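Local coordinates for protein L-lysine 6-monooxygenase involved in desferrioxamine biosynthesis (Erwinia amylovora CFBP1430, PDB 5O8P) that probably catalyses the FAD- and NADPH-dependent N-hydroxylation of cadaverine in the desferrioxamine biosynthetic pathway, at residues 227-230 with 231-234; 276-279 with 280-284. One frame throughout, in Å; residues are numbered along the deposited sequence.

In the fold
Interactions 1 and 2 come in series along the chain, with centres about 13 Å apart. Interaction 1 lies in the loop between strand 221-225 and helix 238-241. That strand belongs to the five-stranded parallel sheet 177-178, 335-338, 194-198, 221-225 and 297-300. Interaction 2 forms the first turns of helix 276-290. The two touch directly. Ile279 CD1 packs on the loop, 3.3 Å from Phe231 O, and the Pro233 side chain lies against Ser276. Both regions also reach the second subunit. The helix backs a loop that holds two NADP(+)-binding residues, Arg227 and Tyr232, and both regions contribute to the assembly interface.

Interaction 1: residues 227-230 with 231-234; sequences RAPR and FYPL
Ala228 meets Tyr232 through its methyl group. Its CB lies 3.9 Å from Tyr232 CE2 and approaches the ring obliquely. Pro229 follows at the ring's edge, close to the ring plane, where its CD is 4.3 Å from the same CE2. Arg230 makes the main side-chain contact. Its chain bends at chi3 (-75°), and NH1 comes to 3.7 Å from Tyr232 CB. Tyr232 CD2 lies over one face of the guanidinium, with the two planes 46° apart. The arginine chain runs roughly perpendicular to the tyrosine side chain. The guanidinium is held by a salt bridge from NH1 to Glu235 of the second subunit. The backbone of Arg230 also reaches across: its O accepts a weak hydrogen bond from Tyr232 N at 3.1 Å. With chi1 at 47°, the ring of Tyr232 is folded back over its own backbone, beside Ala228 and Pro229. At Phe231, the centre of the turn, CB lies 3.7 Å from Arg230 C, and the ring meets that of Trp224. The carbonyl-to-amide closure over Phe231 is an inverse gamma turn. It lies in the loop after strand 221-225 of the parallel sheet. Arg227 and Tyr232 are NADP(+)-binding residues of this protein, although no NADP(+) is bound to this chain. Their place here is consistent with the loop lining the dinucleotide site.

Interaction 2: residues 276-279 with 280-284; sequences SSLI and NAIYD
The start of alpha-helix 276-290 is held by regular i to i+4 backbone bonds, including one between Ser276 and Asn280. Asn280 N donates to Ser276 O at 3.1 Å, and the bond is almost straight (174°). Ala281 N reaches Ser277 O at 2.8 Å with more bend, 142° at the hydrogen. Ile282 N donates to Leu278 O, also at 2.8 Å. Tyr283 N meets Ile279 O at 3.1 Å and lies in the carbonyl plane. The side chains face different neighbours. Leu278 and Ile282 form an apolar pair one turn apart, CG to CD1 at 4.2 Å, and both also pack on helix 202-213. Ile279 is buried against the loop around Pro233. Asn280 and Tyr283 turn towards other copies of the protein. Asn280 OD1 accepts a hydrogen bond from the backbone N of Lys238 of the second subunit. The Tyr283 ring meets Phe424 of the second subunit edge-to-face, while its OH is hydrogen-bonded to Ser89 of the third subunit. The helix thus packs on the loop that holds Tyr232 and, through other residues, meets two neighbouring subunits. Asn280 CG stays beside its own backbone N (chi1 -70°). This places the amide carbon near the preceding turn, with CG 3.5 Å from Ser276 O.

Interaction 1: residues 227-230 with 231-234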
loop_
_atom_site.group_PDB
_atom_site.type_symbol
_atom_site.label_atom_id
_atom_site.label_comp_id
_atom_site.label_asym_id
_atom_site.label_seq_id
_atom_site.Cartn_x
_atom_site.Cartn_y
_atom_site.Cartn_z
ATOM N N ARG B 227 4.892 1.839 -30.297
ATOM C CA ARG B 227 3.747 2.106 -31.177
ATOM C C ARG B 227 2.493 2.421 -30.356
ATOM O O ARG B 227 1.604 3.139 -30.828
ATOM C CB ARG B 227 3.460 0.922 -32.118
ATOM C CG ARG B 227 2.435 1.238 -33.207
ATOM C CD ARG B 227 1.430 0.100 -33.432
ATOM N NE ARG B 227 2.072 -1.050 -34.062
ATOM C CZ ARG B 227 2.203 -1.239 -35.381
ATOM N NH1 ARG B 227 1.734 -0.354 -36.263
ATOM N NH2 ARG B 227 2.817 -2.333 -35.826
ATOM N N ALA B 228 2.429 1.886 -29.134
ATOM C CA ALA B 228 1.303 2.100 -28.232
ATOM C C ALA B 228 1.040 3.586 -28.006
ATOM O O ALA B 228 1.982 4.382 -27.973
ATOM C CB ALA B 228 1.559 1.413 -26.895
ATOM N N PRO B 229 -0.244 3.963 -27.841
ATOM C CA PRO B 229 -0.592 5.379 -27.617
ATOM C C PRO B 229 -0.061 5.954 -26.288
ATOM O O PRO B 229 0.234 7.141 -26.209
ATOM C CB PRO B 229 -2.132 5.361 -27.647
ATOM C CG PRO B 229 -2.499 3.978 -27.215
ATOM C CD PRO B 229 -1.444 3.097 -27.812
ATOM N N ARG B 230 0.033 5.110 -25.265
ATOM C CA ARG B 230 0.595 5.467 -23.975
ATOM C C ARG B 230 1.401 4.279 -23.488
ATOM O O ARG B 230 1.410 3.225 -24.133
ATOM C CB ARG B 230 -0.529 5.716 -22.970
ATOM C CG ARG B 230 -1.454 6.885 -23.307
ATOM C CD ARG B 230 -2.837 6.770 -22.676
ATOM N NE ARG B 230 -3.622 5.780 -23.398
ATOM C CZ ARG B 230 -4.123 4.651 -22.892
ATOM N NH1 ARG B 230 -3.960 4.332 -21.607
ATOM N NH2 ARG B 230 -4.790 3.821 -23.693
ATOM N N PHE B 231 2.078 4.446 -22.353
ATOM C CA PHE B 231 2.689 3.320 -21.645
ATOM C C PHE B 231 1.620 2.759 -20.712
ATOM O O PHE B 231 1.669 2.973 -19.491
ATOM C CB PHE B 231 3.958 3.759 -20.894
ATOM C CG PHE B 231 5.011 4.322 -21.798
ATOM C CD1 PHE B 231 5.917 3.492 -22.441
ATOM C CD2 PHE B 231 5.069 5.679 -22.037
ATOM C CE1 PHE B 231 6.870 4.014 -23.294
ATOM C CE2 PHE B 231 6.030 6.213 -22.884
ATOM C CZ PHE B 231 6.929 5.378 -23.517
ATOM N N TYR B 232 0.633 2.082 -21.303
ATOM C CA TYR B 232 -0.574 1.712 -20.564
ATOM C C TYR B 232 -0.281 0.632 -19.537
ATOM O O TYR B 232 0.508 -0.273 -19.794
ATOM C CB TYR B 232 -1.773 1.326 -21.473
ATOM C CG TYR B 232 -1.517 0.361 -22.619
ATOM C CD1 TYR B 232 -1.128 -0.957 -22.373
ATOM C CD2 TYR B 232 -1.704 0.755 -23.953
ATOM C CE1 TYR B 232 -0.903 -1.861 -23.413
ATOM C CE2 TYR B 232 -1.481 -0.138 -25.002
ATOM C CZ TYR B 232 -1.075 -1.449 -24.730
ATOM O OH TYR B 232 -0.841 -2.348 -25.755
ATOM N N PRO B 233 -0.884 0.749 -18.348
ATOM C CA PRO B 233 -0.760 -0.330 -17.381
ATOM C C PRO B 233 -1.673 -1.511 -17.709
ATOM O O PRO B 233 -2.673 -1.361 -18.410
ATOM C CB PRO B 233 -1.195 0.324 -16.069
ATOM C CG PRO B 233 -2.178 1.344 -16.490
ATOM C CD PRO B 233 -1.716 1.847 -17.828
ATOM N N LEU B 234 -1.304 -2.666 -17.179
ATOM C CA LEU B 234 -2.121 -3.856 -17.209
ATOM C C LEU B 234 -3.272 -3.584 -16.261
ATOM O O LEU B 234 -3.023 -3.205 -15.112
ATOM C CB LEU B 234 -1.312 -5.047 -16.701
ATOM C CG LEU B 234 -2.008 -6.397 -16.717
ATOM C CD1 LEU B 234 -2.012 -6.930 -18.130
ATOM C CD2 LEU B 234 -1.321 -7.375 -15.765
#

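Interaction 2: residues 276-279 with 280-284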
loop_
_atom_site.group_PDB
_atom_site.type_symbol
_atom_site.label_atom_id
_atom_site.label_comp_id
_atom_site.label_asym_id
_atom_site.label_seq_id
_atom_site.Cartn_x
_atom_site.Cartn_y
_atom_site.Cartn_z
ATOM N N SER B 276 1.483 -1.829 -13.120
ATOM C CA SER B 276 1.385 -0.415 -12.719
ATOM C C SER B 276 2.467 0.008 -11.726
ATOM O O SER B 276 2.963 1.112 -11.827
ATOM C CB SER B 276 -0.018 -0.069 -12.220
ATOM O OG SER B 276 -0.400 -0.888 -11.139
ATOM N N SER B 277 2.847 -0.866 -10.802
ATOM C CA SER B 277 3.956 -0.591 -9.889
ATOM C C SER B 277 5.245 -0.254 -10.617
ATOM O O SER B 277 6.002 0.617 -10.169
ATOM C CB SER B 277 4.237 -1.793 -8.999
ATOM O OG SER B 277 3.181 -1.985 -8.083
ATOM N N LEU B 278 5.491 -0.968 -11.717
ATOM C CA LEU B 278 6.711 -0.803 -12.486
ATOM C C LEU B 278 6.694 0.504 -13.261
ATOM O O LEU B 278 7.687 1.220 -13.243
ATOM C CB LEU B 278 6.922 -1.979 -13.445
ATOM C CG LEU B 278 8.191 -2.012 -14.303
ATOM C CD1 LEU B 278 9.436 -1.967 -13.424
ATOM C CD2 LEU B 278 8.196 -3.251 -15.192
ATOM N N ILE B 279 5.588 0.833 -13.928
ATOM C CA ILE B 279 5.481 2.139 -14.576
ATOM C C ILE B 279 5.831 3.236 -13.572
ATOM O O ILE B 279 6.654 4.098 -13.852
ATOM C CB ILE B 279 4.075 2.438 -15.123
ATOM C CG1 ILE B 279 3.772 1.571 -16.328
ATOM C CG2 ILE B 279 3.960 3.906 -15.547
ATOM C CD1 ILE B 279 2.299 1.426 -16.627
ATOM N N ASN B 280 5.193 3.201 -12.410
ATOM C CA ASN B 280 5.456 4.181 -11.375
ATOM C C ASN B 280 6.875 4.129 -10.834
ATOM O O ASN B 280 7.426 5.166 -10.478
ATOM C CB ASN B 280 4.483 4.004 -10.218
ATOM C CG ASN B 280 3.065 4.400 -10.579
ATOM O OD1 ASN B 280 2.800 5.033 -11.612
ATOM N ND2 ASN B 280 2.138 4.038 -9.709
ATOM N N ALA B 281 7.461 2.935 -10.744
ATOM C CA ALA B 281 8.864 2.811 -10.318
ATOM C C ALA B 281 9.834 3.432 -11.319
ATOM O O ALA B 281 10.859 3.993 -10.919
ATOM C CB ALA B 281 9.219 1.367 -10.072
ATOM N N ILE B 282 9.498 3.323 -12.606
ATOM C CA ILE B 282 10.261 3.956 -13.676
ATOM C C ILE B 282 10.166 5.480 -13.580
ATOM O O ILE B 282 11.179 6.152 -13.697
ATOM C CB ILE B 282 9.790 3.484 -15.072
ATOM C CG1 ILE B 282 10.147 2.024 -15.282
ATOM C CG2 ILE B 282 10.409 4.319 -16.192
ATOM C CD1 ILE B 282 9.458 1.394 -16.469
ATOM N N TYR B 283 8.967 6.030 -13.383
ATOM C CA TYR B 283 8.829 7.489 -13.202
ATOM C C TYR B 283 9.615 7.942 -11.985
ATOM O O TYR B 283 10.362 8.904 -12.067
ATOM C CB TYR B 283 7.370 7.951 -13.072
ATOM C CG TYR B 283 7.257 9.442 -13.104
ATOM C CD1 TYR B 283 7.154 10.117 -14.313
ATOM C CD2 TYR B 283 7.299 10.197 -11.928
ATOM C CE1 TYR B 283 7.080 11.512 -14.359
ATOM C CE2 TYR B 283 7.222 11.595 -11.961
ATOM C CZ TYR B 283 7.114 12.253 -13.184
ATOM O OH TYR B 283 7.046 13.636 -13.280
ATOM N N ASP B 284 9.460 7.232 -10.872
ATOM C CA ASP B 284 10.172 7.574 -9.645
ATOM C C ASP B 284 11.687 7.496 -9.811
ATOM O O ASP B 284 12.404 8.286 -9.216
ATOM C CB ASP B 284 9.691 6.710 -8.453
ATOM C CG ASP B 284 8.320 7.153 -7.895
ATOM O OD1 ASP B 284 7.648 8.027 -8.502
ATOM O OD2 ASP B 284 7.916 6.625 -6.829
#